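Long-range contact in tail spike protein gp49 (Pseudomonas phage LKA1, PDB 4RU4), which probably cleaves the O-specific polysaccharide of its Pseudomonas host as a lyase, helping the phage degrade the cell envelope during entry: residues C361-I373 with T388-V402. Numbering follows the deposited sequence.
Sequences CTITNASGGWIVI and TLYTTGDPQPGNRGV. With CA (calcium ion), chain C.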
# COMPACT_ATOMS: atom_id res chain seq x y z
N CYS B 361 2.93 5.21 -4.85
CA CYS B 361 3.33 5.22 -6.26
C CYS B 361 4.74 5.75 -6.45
O CYS B 361 5.22 6.58 -5.66
CB CYS B 361 2.39 6.09 -7.08
SG CYS B 361 0.73 5.40 -7.14
N THR B 362 5.39 5.31 -7.52
CA THR B 362 6.63 5.94 -7.96
C THR B 362 6.27 6.67 -9.25
O THR B 362 5.70 6.06 -10.17
CB THR B 362 7.73 4.88 -8.25
OG1 THR B 362 7.86 4.04 -7.09
CG2 THR B 362 9.08 5.52 -8.55
N ILE B 363 6.58 7.97 -9.31
CA ILE B 363 6.13 8.80 -10.43
C ILE B 363 7.28 9.65 -10.94
O ILE B 363 7.95 10.33 -10.14
CB ILE B 363 4.94 9.75 -10.01
CG1 ILE B 363 3.93 9.01 -9.11
CG2 ILE B 363 4.26 10.36 -11.26
CD1 ILE B 363 2.78 9.91 -8.55
N THR B 364 7.56 9.60 -12.25
CA THR B 364 8.54 10.50 -12.84
C THR B 364 7.89 11.67 -13.58
O THR B 364 6.69 11.70 -13.76
CB THR B 364 9.46 9.78 -13.84
OG1 THR B 364 8.68 9.34 -14.96
CG2 THR B 364 10.16 8.60 -13.21
N ASN B 365 8.70 12.64 -14.01
CA ASN B 365 8.17 13.87 -14.62
C ASN B 365 7.60 13.70 -16.02
O ASN B 365 8.01 12.80 -16.79
CB ASN B 365 9.29 14.91 -14.68
CG ASN B 365 10.52 14.42 -15.47
OD1 ASN B 365 11.31 13.60 -14.98
ND2 ASN B 365 10.69 14.94 -16.68
N ALA B 366 6.66 14.56 -16.35
CA ALA B 366 6.27 14.84 -17.72
C ALA B 366 7.30 15.81 -18.35
O ALA B 366 8.24 16.25 -17.67
CB ALA B 366 4.88 15.46 -17.75
N SER B 367 7.08 16.18 -19.61
CA SER B 367 8.13 16.89 -20.34
C SER B 367 8.45 18.24 -19.76
O SER B 367 9.60 18.69 -19.80
CB SER B 367 7.82 17.03 -21.84
OG SER B 367 6.74 17.90 -22.03
N GLY B 368 7.43 18.87 -19.18
CA GLY B 368 7.60 20.17 -18.57
C GLY B 368 8.44 20.17 -17.30
O GLY B 368 8.85 21.23 -16.85
N GLY B 369 8.69 19.01 -16.72
CA GLY B 369 9.53 18.94 -15.52
C GLY B 369 8.74 18.77 -14.24
O GLY B 369 9.30 18.45 -13.18
N TRP B 370 7.43 19.01 -14.30
CA TRP B 370 6.56 18.78 -13.15
C TRP B 370 6.27 17.28 -13.03
O TRP B 370 6.56 16.52 -13.96
CB TRP B 370 5.25 19.57 -13.29
CG TRP B 370 4.59 19.42 -14.66
CD1 TRP B 370 4.70 20.29 -15.73
CD2 TRP B 370 3.72 18.36 -15.08
NE1 TRP B 370 3.95 19.82 -16.80
CE2 TRP B 370 3.34 18.64 -16.43
CE3 TRP B 370 3.23 17.20 -14.47
CZ2 TRP B 370 2.49 17.81 -17.16
CZ3 TRP B 370 2.38 16.36 -15.20
CH2 TRP B 370 2.02 16.68 -16.53
N ILE B 371 5.74 16.86 -11.88
CA ILE B 371 5.45 15.44 -11.65
C ILE B 371 3.96 15.20 -11.42
O ILE B 371 3.39 14.23 -11.93
CB ILE B 371 6.25 14.90 -10.44
CG1 ILE B 371 7.76 15.09 -10.68
CG2 ILE B 371 5.94 13.41 -10.18
CD1 ILE B 371 8.60 14.73 -9.46
N VAL B 372 3.33 16.09 -10.65
CA VAL B 372 1.90 15.99 -10.43
C VAL B 372 1.31 17.32 -10.84
O VAL B 372 1.75 18.35 -10.35
CB VAL B 372 1.55 15.72 -8.95
CG1 VAL B 372 0.03 15.78 -8.78
CG2 VAL B 372 2.13 14.35 -8.51
N ILE B 373 0.35 17.31 -11.76
CA ILE B 373 -0.30 18.54 -12.23
C ILE B 373 -1.81 18.51 -11.93
O ILE B 373 -2.42 17.45 -11.84
CB ILE B 373 -0.02 18.78 -13.76
CG1 ILE B 373 -0.43 20.20 -14.18
CG2 ILE B 373 -0.74 17.72 -14.62
CD1 ILE B 373 0.24 20.68 -15.45
N THR B 388 7.06 8.15 -4.07
CA THR B 388 8.43 8.40 -4.45
C THR B 388 8.38 9.17 -5.77
O THR B 388 7.83 8.67 -6.76
CB THR B 388 9.17 7.07 -4.61
OG1 THR B 388 9.22 6.40 -3.35
CG2 THR B 388 10.59 7.30 -5.18
N LEU B 389 8.89 10.40 -5.77
CA LEU B 389 8.74 11.28 -6.93
C LEU B 389 10.13 11.63 -7.49
O LEU B 389 11.07 11.88 -6.73
CB LEU B 389 8.02 12.58 -6.53
CG LEU B 389 6.71 12.41 -5.74
CD1 LEU B 389 6.23 13.78 -5.28
CD2 LEU B 389 5.64 11.73 -6.59
N TYR B 390 10.28 11.62 -8.82
CA TYR B 390 11.57 12.01 -9.41
C TYR B 390 11.39 12.84 -10.65
O TYR B 390 10.64 12.45 -11.56
CB TYR B 390 12.43 10.77 -9.77
CG TYR B 390 13.77 11.10 -10.44
CD1 TYR B 390 14.56 12.16 -10.00
CD2 TYR B 390 14.23 10.33 -11.51
CE1 TYR B 390 15.79 12.44 -10.61
CE2 TYR B 390 15.45 10.61 -12.12
CZ TYR B 390 16.21 11.67 -11.66
OH TYR B 390 17.42 11.95 -12.27
N THR B 391 12.08 13.97 -10.71
CA THR B 391 12.11 14.75 -11.94
C THR B 391 13.55 15.06 -12.37
O THR B 391 14.41 15.36 -11.53
CB THR B 391 11.29 16.06 -11.93
OG1 THR B 391 11.55 16.78 -13.14
CG2 THR B 391 11.67 16.94 -10.77
N THR B 392 13.80 14.93 -13.67
CA THR B 392 15.11 15.26 -14.25
C THR B 392 15.13 16.70 -14.75
O THR B 392 16.14 17.17 -15.27
CB THR B 392 15.41 14.35 -15.49
OG1 THR B 392 14.33 14.48 -16.43
CG2 THR B 392 15.56 12.87 -15.09
N GLY B 393 14.00 17.41 -14.61
CA GLY B 393 13.88 18.74 -15.19
C GLY B 393 13.56 19.82 -14.17
O GLY B 393 13.85 19.68 -12.98
N ASP B 394 12.92 20.88 -14.64
CA ASP B 394 12.60 22.03 -13.80
C ASP B 394 11.39 22.71 -14.42
O ASP B 394 11.51 23.29 -15.49
CB ASP B 394 13.79 23.01 -13.82
CG ASP B 394 13.54 24.28 -13.04
OD1 ASP B 394 12.47 24.42 -12.39
OD2 ASP B 394 14.44 25.15 -13.06
N PRO B 395 10.23 22.65 -13.73
CA PRO B 395 9.00 23.22 -14.30
C PRO B 395 8.86 24.73 -14.08
O PRO B 395 7.95 25.35 -14.66
CB PRO B 395 7.89 22.46 -13.54
CG PRO B 395 8.52 22.20 -12.15
CD PRO B 395 10.00 21.93 -12.47
N GLN B 396 9.74 25.33 -13.27
CA GLN B 396 9.60 26.77 -13.01
C GLN B 396 9.65 27.71 -14.24
O GLN B 396 8.91 28.70 -14.27
CB GLN B 396 10.58 27.24 -11.92
CG GLN B 396 10.32 28.68 -11.45
CD GLN B 396 10.98 29.71 -12.36
OE1 GLN B 396 11.98 29.41 -13.02
NE2 GLN B 396 10.40 30.90 -12.44
N PRO B 397 10.50 27.41 -15.25
CA PRO B 397 10.47 28.31 -16.41
C PRO B 397 9.10 28.31 -17.10
O PRO B 397 8.73 29.34 -17.68
CB PRO B 397 11.57 27.76 -17.32
CG PRO B 397 12.60 27.27 -16.33
CD PRO B 397 11.71 26.55 -15.28
N GLY B 398 8.36 27.21 -17.02
CA GLY B 398 6.98 27.17 -17.48
C GLY B 398 5.94 27.60 -16.43
O GLY B 398 4.73 27.38 -16.59
N ASN B 399 6.42 28.22 -15.35
CA ASN B 399 5.55 28.75 -14.29
C ASN B 399 4.75 27.72 -13.48
O ASN B 399 3.68 28.02 -12.97
CB ASN B 399 4.62 29.86 -14.84
CG ASN B 399 5.36 31.19 -15.04
OD1 ASN B 399 6.13 31.62 -14.17
ND2 ASN B 399 5.16 31.81 -16.19
N ARG B 400 5.29 26.50 -13.37
CA ARG B 400 4.60 25.42 -12.69
C ARG B 400 5.45 24.86 -11.55
O ARG B 400 6.69 24.88 -11.62
CB ARG B 400 4.22 24.31 -13.70
CG ARG B 400 3.07 24.73 -14.66
CD ARG B 400 2.80 23.74 -15.82
NE ARG B 400 3.93 23.67 -16.75
CZ ARG B 400 3.92 23.04 -17.92
NH1 ARG B 400 2.84 22.41 -18.36
NH2 ARG B 400 5.02 23.04 -18.66
N GLY B 401 4.80 24.36 -10.50
CA GLY B 401 5.51 23.70 -9.40
C GLY B 401 5.89 22.29 -9.82
O GLY B 401 5.40 21.81 -10.85
N VAL B 402 6.76 21.63 -9.05
CA VAL B 402 7.01 20.20 -9.28
C VAL B 402 5.71 19.46 -9.00
O VAL B 402 5.33 18.52 -9.72
CB VAL B 402 8.16 19.68 -8.38
CG1 VAL B 402 8.29 18.13 -8.47
CG2 VAL B 402 9.48 20.41 -8.73
CA CA C . 10.91 22.57 -17.81
O HOH W 1 10.81 21.74 -20.21
O HOH W 2 12.55 20.74 -17.54
O HOH W 3 9.40 24.53 -17.83
O HOH W 4 12.72 24.01 -18.38
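I371 packs between L389, T391 and V402, where two successive coils of the parallel beta-helix meet. I371 CB lies near V402 O. A chi1 of -58° sets I371 CG1 beside the backbone N, against V402 CG1 and T391 CB, and carries I371 CD1 to 3.6 Å from V402 CG1, close to L389 CB; I371 CG2, anti to that N, turns to L389 CD2. A branched aliphatic chain suits this buried place because each carbon finds an apolar or backbone neighbour. I371 N donates to V402 O at 2.8 Å, and V372 N, at 3.3 Å, shares that acceptor.

T391 OG1 is donor and acceptor at once: it donates to G369 O (2.8 Å), and by accepting from G393 N it forms an ST turn. N365 also ties the loops, its OD1 taking T392 N from above the carbonyl plane while ND2 holds A366 O. G369, at phi 103°, lies close against G393 and D394 where a side chain would clash. Next to it, G368 O (2.6 Å) and D394 O (2.5 Å) bind a calcium ion completed by four waters, so the metal bridges the two loops through main-chain oxygens. W370 NE1 lies over one face of the R400 guanidinium, 3.2 Å from R400 NH1; both are donors and do not hydrogen-bond.

Strands 362-364 and 388-390 are parallel neighbouring rungs, T388 N donating to C361 O, I363 N to T388 O and Y390 N to I363 O. Strands 344-345 and 428-431 flank them, T388 OG1 hydrogen-bonds R359 of the second subunit, and V372 opens strand 372-377, beside strand 403-405.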